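Local coordinates for multidrug resistance protein (Vibrio cholerae, PDB 1YC9) that probably forms the outer membrane channel of a multidrug efflux system and could be involved in resistance to compounds such as puromycin and acriflavine, at residues A148-A152 and F423-L427; N25-R29 and I39-L43; V253-R259 and A352-I356. The protein carries 1 engineered substitution. One frame throughout, in Å; residues are numbered along the deposited sequence.

Interaction 1. Residues A148-A152 and F423-L427; sequences ANAYA and FSLDL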
loop_
_atom_site.group_PDB
_atom_site.type_symbol
_atom_site.label_atom_id
_atom_site.label_comp_id
_atom_site.label_asym_id
_atom_site.label_seq_id
_atom_site.Cartn_x
_atom_site.Cartn_y
_atom_site.Cartn_z
ATOM N N ALA A 148 16.817 -14.529 0.652
ATOM C CA ALA A 148 17.859 -14.735 -0.338
ATOM C C ALA A 148 18.321 -13.438 -0.996
ATOM O O ALA A 148 19.507 -13.249 -1.220
ATOM C CB ALA A 148 17.380 -15.706 -1.400
ATOM N N ASN A 149 17.384 -12.542 -1.328
ATOM C CA ASN A 149 17.714 -11.241 -1.914
ATOM C C ASN A 149 18.483 -10.331 -0.946
ATOM O O ASN A 149 19.461 -9.708 -1.372
ATOM C CB ASN A 149 16.508 -10.537 -2.510
ATOM C CG ASN A 149 16.100 -11.138 -3.857
ATOM O OD1 ASN A 149 16.869 -11.187 -4.790
ATOM N ND2 ASN A 149 14.893 -11.605 -3.926
ATOM N N ALA A 150 18.128 -10.389 0.335
ATOM C CA ALA A 150 18.852 -9.648 1.357
ATOM C C ALA A 150 20.278 -10.226 1.507
ATOM O O ALA A 150 21.250 -9.480 1.619
ATOM C CB ALA A 150 18.088 -9.611 2.641
ATOM N N TYR A 151 20.384 -11.547 1.340
ATOM C CA TYR A 151 21.638 -12.257 1.378
ATOM C C TYR A 151 22.529 -11.937 0.190
ATOM O O TYR A 151 23.738 -11.745 0.349
ATOM C CB TYR A 151 21.371 -13.760 1.503
ATOM C CG TYR A 151 22.508 -14.566 2.089
ATOM C CD1 TYR A 151 22.783 -14.537 3.446
ATOM C CD2 TYR A 151 23.281 -15.392 1.272
ATOM C CE1 TYR A 151 23.816 -15.284 3.991
ATOM C CE2 TYR A 151 24.289 -16.150 1.799
ATOM C CZ TYR A 151 24.557 -16.093 3.149
ATOM O OH TYR A 151 25.562 -16.839 3.650
ATOM N N ALA A 152 21.927 -11.827 -0.993
ATOM C CA ALA A 152 22.595 -11.402 -2.176
ATOM C C ALA A 152 23.255 -10.052 -1.978
ATOM O O ALA A 152 24.386 -9.841 -2.401
ATOM C CB ALA A 152 21.654 -11.338 -3.361
ATOM N N PHE A 423 23.863 -13.714 -9.306
ATOM C CA PHE A 423 23.136 -14.339 -8.224
ATOM C C PHE A 423 21.721 -13.762 -8.129
ATOM O O PHE A 423 20.760 -14.521 -8.087
ATOM C CB PHE A 423 23.905 -14.185 -6.930
ATOM C CG PHE A 423 23.280 -14.848 -5.708
ATOM C CD1 PHE A 423 22.509 -16.003 -5.779
ATOM C CD2 PHE A 423 23.485 -14.283 -4.463
ATOM C CE1 PHE A 423 22.012 -16.605 -4.626
ATOM C CE2 PHE A 423 22.964 -14.849 -3.298
ATOM C CZ PHE A 423 22.194 -16.013 -3.380
ATOM N N SER A 424 21.602 -12.429 -8.173
ATOM C CA SER A 424 20.319 -11.774 -8.115
ATOM C C SER A 424 19.386 -12.207 -9.201
ATOM O O SER A 424 18.193 -12.405 -8.934
ATOM C CB SER A 424 20.499 -10.250 -8.130
ATOM O OG SER A 424 21.078 -9.868 -6.871
ATOM N N LEU A 425 19.913 -12.354 -10.406
ATOM C CA LEU A 425 19.121 -12.813 -11.553
ATOM C C LEU A 425 18.679 -14.254 -11.422
ATOM O O LEU A 425 17.597 -14.628 -11.921
ATOM C CB LEU A 425 19.836 -12.580 -12.875
ATOM C CG LEU A 425 19.834 -11.105 -13.265
ATOM C CD1 LEU A 425 20.705 -10.915 -14.498
ATOM C CD2 LEU A 425 18.384 -10.564 -13.459
ATOM N N ASP A 426 19.511 -15.081 -10.805
ATOM C CA ASP A 426 19.115 -16.459 -10.585
ATOM C C ASP A 426 17.947 -16.449 -9.624
ATOM O O ASP A 426 16.971 -17.176 -9.788
ATOM C CB ASP A 426 20.278 -17.314 -10.062
ATOM C CG ASP A 426 20.033 -18.795 -10.290
ATOM O OD1 ASP A 426 19.830 -19.165 -11.464
ATOM O OD2 ASP A 426 19.978 -19.615 -9.361
ATOM N N LEU A 427 18.045 -15.647 -8.558
ATOM C CA LEU A 427 16.941 -15.521 -7.641
ATOM C C LEU A 427 15.700 -14.926 -8.290
ATOM O O LEU A 427 14.593 -15.330 -7.976
ATOM C CB LEU A 427 17.350 -14.713 -6.396
ATOM C CG LEU A 427 18.498 -15.244 -5.551
ATOM C CD1 LEU A 427 18.903 -14.149 -4.487
ATOM C CD2 LEU A 427 18.083 -16.520 -4.832
HETATM O O HOH W 1 16.512 -10.975 -7.297
HETATM O O HOH W 2 19.157 -9.763 -5.092
HETATM O O HOH W 3 13.822 -13.187 -5.933
#
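Ala148 and Ala152, one turn apart on the same helix, both turn their methyl groups toward Phe423 and Leu427 on the other. At one end of the apolar patch, Ala152 CB lies 3.6 Å from Phe423 CD2, approaching the ring obliquely. That ring reaches across because its CG is anti to the backbone N (chi1 -178°), which swings the phenyl off toward Ala152. A turn further on, Leu427 splits its two methyls over the Ala148 turn. Its CD2 packs against Ala148 CB at 3.6 Å, while CD1 sits 3.4 Å from Ala148 O, a carbonyl already taken by the Ala152 N of its own helix. The same CD1 also lies 3.9 Å above one face of the Phe423 ring, near the rim.

The polar contacts run entirely through water. Asn149 OD1 accepts from two waters: one lies 2.5 Å away and donates also to Ser424 O, the other bridges to Ser424 OG, standing 2.6 Å from that hydroxyl. Asn149 ND2 donates to a third water, whose onward bond to Leu427 O, at 3.1 Å, is weak. Both ends of the amide are thereby engaged, which should restrain its rotation. On its apolar flank, Asn149 OD1 also touches Leu427 CD1, the two side chains sliding past each other in opposite directions.

The short axes run nearly antiparallel, at 172°, with a closest approach of 9.9 Å. Tyr30 meets the Phe423 ring edge-to-face from outside the pair. Long antiparallel helices, here 117-183 and 398-433, packed side by side are characteristic of the helical barrel of outer membrane factors.

Interaction 2. Residues N25-R29 and I39-L43; sequences NWWQR and IEEAL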
loop_
_atom_site.group_PDB
_atom_site.type_symbol
_atom_site.label_atom_id
_atom_site.label_comp_id
_atom_site.label_asym_id
_atom_site.label_seq_id
_atom_site.Cartn_x
_atom_site.Cartn_y
_atom_site.Cartn_z
ATOM N N ASN A 25 13.142 -26.770 -1.862
ATOM C CA ASN A 25 14.150 -26.033 -1.096
ATOM C C ASN A 25 15.277 -25.524 -1.993
ATOM O O ASN A 25 16.446 -25.820 -1.789
ATOM C CB ASN A 25 14.703 -26.892 0.035
ATOM C CG ASN A 25 13.613 -27.380 0.986
ATOM O OD1 ASN A 25 12.604 -26.738 1.172
ATOM N ND2 ASN A 25 13.846 -28.515 1.609
ATOM N N TRP A 26 14.897 -24.687 -2.947
ATOM C CA TRP A 26 15.741 -24.246 -4.047
ATOM C C TRP A 26 17.010 -23.499 -3.643
ATOM O O TRP A 26 17.971 -23.444 -4.394
ATOM C CB TRP A 26 14.894 -23.402 -5.033
ATOM C CG TRP A 26 14.151 -22.306 -4.300
ATOM C CD1 TRP A 26 12.873 -22.348 -3.855
ATOM C CD2 TRP A 26 14.681 -21.015 -3.881
ATOM N NE1 TRP A 26 12.576 -21.187 -3.170
ATOM C CE2 TRP A 26 13.659 -20.348 -3.179
ATOM C CE3 TRP A 26 15.915 -20.378 -4.010
ATOM C CZ2 TRP A 26 13.832 -19.057 -2.617
ATOM C CZ3 TRP A 26 16.090 -19.108 -3.455
ATOM C CH2 TRP A 26 15.059 -18.463 -2.770
ATOM N N TRP A 27 16.997 -22.884 -2.463
ATOM C CA TRP A 27 18.134 -22.112 -1.968
ATOM C C TRP A 27 19.344 -23.007 -1.677
ATOM O O TRP A 27 20.495 -22.529 -1.649
ATOM C CB TRP A 27 17.760 -21.365 -0.691
ATOM C CG TRP A 27 17.119 -22.241 0.348
ATOM C CD1 TRP A 27 17.752 -22.972 1.313
ATOM C CD2 TRP A 27 15.721 -22.460 0.530
ATOM N NE1 TRP A 27 16.828 -23.633 2.080
ATOM C CE2 TRP A 27 15.572 -23.344 1.613
ATOM C CE3 TRP A 27 14.561 -22.016 -0.143
ATOM C CZ2 TRP A 27 14.333 -23.786 2.046
ATOM C CZ3 TRP A 27 13.327 -22.451 0.302
ATOM C CH2 TRP A 27 13.224 -23.334 1.386
ATOM N N GLN A 28 19.072 -24.298 -1.469
ATOM C CA GLN A 28 20.145 -25.259 -1.226
ATOM C C GLN A 28 21.104 -25.374 -2.393
ATOM O O GLN A 28 22.249 -25.767 -2.193
ATOM C CB GLN A 28 19.581 -26.642 -0.815
ATOM C CG GLN A 28 18.933 -26.654 0.552
ATOM C CD GLN A 28 18.228 -27.969 0.860
ATOM O OE1 GLN A 28 18.048 -28.814 -0.021
ATOM N NE2 GLN A 28 17.798 -28.116 2.070
ATOM N N ARG A 29 20.658 -25.041 -3.599
ATOM C CA ARG A 29 21.536 -25.146 -4.736
ATOM C C ARG A 29 22.737 -24.215 -4.657
ATOM O O ARG A 29 23.728 -24.462 -5.329
ATOM C CB ARG A 29 20.764 -25.073 -6.063
ATOM C CG ARG A 29 20.720 -23.756 -6.797
ATOM C CD ARG A 29 20.061 -23.889 -8.190
ATOM N NE ARG A 29 20.987 -23.756 -9.327
ATOM C CZ ARG A 29 21.200 -24.679 -10.280
ATOM N NH1 ARG A 29 22.055 -24.419 -11.267
ATOM N NH2 ARG A 29 20.586 -25.863 -10.264
ATOM N N ILE A 39 17.019 -19.389 6.016
ATOM C CA ILE A 39 15.717 -19.619 5.435
ATOM C C ILE A 39 14.957 -20.657 6.285
ATOM O O ILE A 39 13.788 -20.468 6.670
ATOM C CB ILE A 39 15.848 -19.974 3.972
ATOM C CG1 ILE A 39 16.340 -18.725 3.219
ATOM C CG2 ILE A 39 14.539 -20.461 3.425
ATOM C CD1 ILE A 39 16.621 -18.944 1.764
ATOM N N GLU A 40 15.645 -21.735 6.648
ATOM C CA GLU A 40 15.041 -22.760 7.482
ATOM C C GLU A 40 14.474 -22.250 8.799
ATOM O O GLU A 40 13.357 -22.599 9.147
ATOM C CB GLU A 40 16.033 -23.887 7.691
ATOM C CG GLU A 40 16.201 -24.630 6.371
ATOM C CD GLU A 40 17.409 -25.441 6.069
ATOM O OE1 GLU A 40 18.129 -25.753 7.036
ATOM O OE2 GLU A 40 17.714 -25.691 4.878
ATOM N N GLU A 41 15.214 -21.379 9.480
ATOM C CA GLU A 41 14.752 -20.703 10.695
ATOM C C GLU A 41 13.453 -19.933 10.458
ATOM O O GLU A 41 12.501 -20.064 11.241
ATOM C CB GLU A 41 15.809 -19.723 11.231
ATOM C CG GLU A 41 17.009 -20.350 11.909
ATOM C CD GLU A 41 18.142 -19.321 12.080
ATOM O OE1 GLU A 41 17.922 -18.277 12.706
ATOM O OE2 GLU A 41 19.245 -19.533 11.559
ATOM N N ALA A 42 13.441 -19.115 9.409
ATOM C CA ALA A 42 12.291 -18.290 9.063
ATOM C C ALA A 42 11.072 -19.145 8.734
ATOM O O ALA A 42 9.981 -18.769 9.061
ATOM C CB ALA A 42 12.602 -17.398 7.872
ATOM N N LEU A 43 11.271 -20.269 8.027
ATOM C CA LEU A 43 10.163 -21.148 7.668
ATOM C C LEU A 43 9.656 -22.073 8.807
ATOM O O LEU A 43 8.616 -22.697 8.682
ATOM C CB LEU A 43 10.542 -21.957 6.430
ATOM C CG LEU A 43 10.705 -21.106 5.153
ATOM C CD1 LEU A 43 11.061 -22.000 3.948
ATOM C CD2 LEU A 43 9.487 -20.225 4.829
#
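Glu40 OE2 is the polar atom that two groups approach, though neither closes a hydrogen bond on it. Trp27 NE1 stands 3.6 Å from it, with the oxygen at the edge of the indole and near its plane. Gln28 NE2 comes to 3.7 Å from the same Glu40 OE2, its amide turned almost perpendicular to the carboxylate, at 86°. The extended Glu40 chain carries OE2 across to the two nitrogens.

The firm part of the contact is the Trp27 indole. Ile39 CG2 sits squarely over its six-membered ring, 3.5 Å from the centroid and only 8° off the normal, a CH-pi contact in the strict sense. Beside it, Ile39 CD1 lies 3.6 Å from Trp27 CG, and Leu43 CD1 closes on Trp27 CH2 at the far end of the ring from an oblique direction. Asn25 CA lies over the rim of the opposite face, so the indole stands between its own loop and the helix. It gets there with CG lodged between the backbone N and the carbonyl carbon (chi1 51°). Trp27 CE3 in turn rests over the rim of one face of the Trp26 ring, which packs on toward helix 117-183 and helix 398-433.

With a group against each face, packing probably limits the rotation of the indole. The carboxylate at its edge probably contributes mainly long-range attraction to the two N-H groups, so the short 3-10 segment is held to helix 33-44 chiefly by apolar contact.

Interaction 3. Residues V253-R259 and A352-I356; sequences VGLLGHR and ALHEI. Unlike the reference sequence in segment 352-356: His354 (reference Tyr), Ile356 (reference Val).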
loop_
_atom_site.group_PDB
_atom_site.type_symbol
_atom_site.label_atom_id
_atom_site.label_comp_id
_atom_site.label_asym_id
_atom_site.label_seq_id
_atom_site.Cartn_x
_atom_site.Cartn_y
_atom_site.Cartn_z
ATOM N N VAL A 253 4.935 -18.700 -21.818
ATOM C CA VAL A 253 3.554 -18.918 -21.362
ATOM C C VAL A 253 3.325 -20.288 -20.671
ATOM O O VAL A 253 2.632 -20.354 -19.645
ATOM C CB VAL A 253 2.524 -18.728 -22.520
ATOM C CG1 VAL A 253 1.112 -18.443 -21.949
ATOM C CG2 VAL A 253 2.989 -17.602 -23.507
ATOM N N GLY A 254 3.901 -21.358 -21.224
ATOM C CA GLY A 254 3.851 -22.680 -20.613
ATOM C C GLY A 254 4.597 -22.704 -19.290
ATOM O O GLY A 254 4.373 -23.568 -18.427
ATOM N N LEU A 255 5.422 -21.687 -19.079
ATOM C CA LEU A 255 6.249 -21.646 -17.888
ATOM C C LEU A 255 5.618 -21.002 -16.650
ATOM O O LEU A 255 6.314 -20.624 -15.731
ATOM C CB LEU A 255 7.641 -21.107 -18.187
ATOM C CG LEU A 255 7.862 -19.716 -18.757
ATOM C CD1 LEU A 255 9.258 -19.624 -19.327
ATOM C CD2 LEU A 255 6.838 -19.321 -19.790
ATOM N N LEU A 256 4.292 -20.922 -16.626
ATOM C CA LEU A 256 3.576 -20.181 -15.568
ATOM C C LEU A 256 2.825 -21.009 -14.532
ATOM O O LEU A 256 2.142 -20.434 -13.672
ATOM C CB LEU A 256 2.571 -19.217 -16.198
ATOM C CG LEU A 256 3.144 -18.256 -17.230
ATOM C CD1 LEU A 256 2.012 -17.624 -18.044
ATOM C CD2 LEU A 256 4.023 -17.203 -16.573
ATOM N N GLY A 257 2.961 -22.337 -14.572
ATOM C CA GLY A 257 2.142 -23.206 -13.737
ATOM C C GLY A 257 2.560 -23.348 -12.296
ATOM O O GLY A 257 1.828 -23.883 -11.471
ATOM N N HIS A 258 3.755 -22.906 -11.960
ATOM C CA HIS A 258 4.111 -22.872 -10.547
ATOM C C HIS A 258 3.820 -21.465 -9.957
ATOM O O HIS A 258 4.216 -21.185 -8.824
ATOM C CB HIS A 258 5.569 -23.314 -10.321
ATOM N N ARG A 259 3.127 -20.589 -10.696
ATOM C CA ARG A 259 2.840 -19.263 -10.141
ATOM C C ARG A 259 1.588 -19.387 -9.284
ATOM O O ARG A 259 0.457 -19.492 -9.813
ATOM C CB ARG A 259 2.606 -18.215 -11.215
ATOM C CG ARG A 259 3.791 -17.941 -12.113
ATOM C CD ARG A 259 4.698 -16.896 -11.616
ATOM N NE ARG A 259 4.079 -15.615 -11.209
ATOM C CZ ARG A 259 4.697 -14.439 -11.275
ATOM N NH1 ARG A 259 5.876 -14.353 -11.866
ATOM N NH2 ARG A 259 4.099 -13.342 -10.864
ATOM N N ALA A 352 3.129 -11.564 -14.758
ATOM C CA ALA A 352 4.017 -12.722 -14.629
ATOM C C ALA A 352 4.870 -12.870 -15.890
ATOM O O ALA A 352 6.062 -13.127 -15.802
ATOM C CB ALA A 352 3.221 -13.963 -14.404
ATOM N N LEU A 353 4.258 -12.665 -17.049
ATOM C CA LEU A 353 4.971 -12.711 -18.301
ATOM C C LEU A 353 6.028 -11.579 -18.379
ATOM O O LEU A 353 7.096 -11.767 -18.949
ATOM C CB LEU A 353 4.012 -12.642 -19.498
ATOM C CG LEU A 353 3.105 -13.869 -19.761
ATOM C CD1 LEU A 353 2.083 -13.592 -20.834
ATOM C CD2 LEU A 353 3.904 -15.118 -20.133
ATOM N N HIS A 354 5.725 -10.414 -17.798
ATOM C CA HIS A 354 6.623 -9.263 -17.798
ATOM C C HIS A 354 7.840 -9.652 -16.942
ATOM O O HIS A 354 8.986 -9.378 -17.311
ATOM C CB HIS A 354 5.869 -8.086 -17.195
ATOM C CG HIS A 354 6.664 -6.844 -16.939
ATOM N ND1 HIS A 354 6.235 -5.884 -16.042
ATOM C CD2 HIS A 354 7.814 -6.360 -17.480
ATOM C CE1 HIS A 354 7.082 -4.867 -16.046
ATOM N NE2 HIS A 354 8.053 -5.138 -16.900
ATOM N N GLU A 355 7.566 -10.243 -15.792
ATOM C CA GLU A 355 8.616 -10.590 -14.842
ATOM C C GLU A 355 9.580 -11.610 -15.443
ATOM O O GLU A 355 10.825 -11.431 -15.390
ATOM C CB GLU A 355 8.036 -11.114 -13.557
ATOM C CG GLU A 355 7.546 -9.995 -12.651
ATOM C CD GLU A 355 6.655 -10.481 -11.514
ATOM O OE1 GLU A 355 6.692 -11.689 -11.184
ATOM O OE2 GLU A 355 5.960 -9.613 -10.924
ATOM N N ILE A 356 8.999 -12.616 -16.086
ATOM C CA ILE A 356 9.808 -13.627 -16.794
ATOM C C ILE A 356 10.551 -13.039 -17.978
ATOM O O ILE A 356 11.739 -13.327 -18.147
ATOM C CB ILE A 356 8.952 -14.816 -17.272
ATOM C CG1 ILE A 356 8.405 -15.517 -16.048
ATOM C CG2 ILE A 356 9.850 -15.847 -18.056
ATOM C CD1 ILE A 356 7.122 -16.289 -16.280
#
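Arg259 grips Glu355 end-on: NH1 and NH2 both reach the single oxygen OE1, in a salt bridge with two hydrogen bonds. The NH1 bond is the shorter at 2.9 Å and the straighter at 150°, meeting OE1 on its anti side but tilted out of the carboxylate plane; NH2 comes in at 3.1 Å from the same face, more steeply above it. Ala352 CB lies over the centre of the guanidinium, 3.5 Å above its plane, and the Arg259 chain bends at chi2 and chi3 to lie across that methyl. Asp261 forms a second salt bridge with NH2, and Ala432 O takes a further bond from NH1, so the charge is shared among several acceptors.

Packing is tightest next to this, where Leu256 CD2 presses on Ile356 CD1 at 3.2 Å, closer than carbons usually come; the reference sequence has valine at 356. Leu256 CD1 meets Leu353 CD2 at 3.8 Å, the two side chains crossing at about a right angle. Toward the surface the grip slackens: Leu255 CD1 stands 4.0 Å from Ile356 CG2, and Val253, poorly ordered, touches Leu353 CD2 at a similar range.

Through Ile262, helix 260-281 packs on both Leu256 and Ala352, and Pro228 of a neighbouring subunit touches Leu353, so this turn of helix 326-391 meets both the loop leading into helix 260-281 and another chain.

How the interactions relate
Interaction 1 is the buried contact, pairing two long helices; interaction 2 sets a short 3-10 segment, and interaction 3 an irregular loop, against a helix, and both are only partly buried. The first two touch: Trp26 of the 25-29 segment packs on Leu427 and Ala148, so the loop before helix 33-44 is fitted against the helix pair of interaction 1. Interaction 3 lies apart, about 8 Å at nearest atoms from interaction 1, on helix 326-391, which precedes helix 398-433. Chemistry differs with place: water-bridged polar groups beside alanine packing in interaction 1, an indole face under a methyl in interaction 2, and a direct salt bridge in interaction 3, the contact a second subunit also reaches.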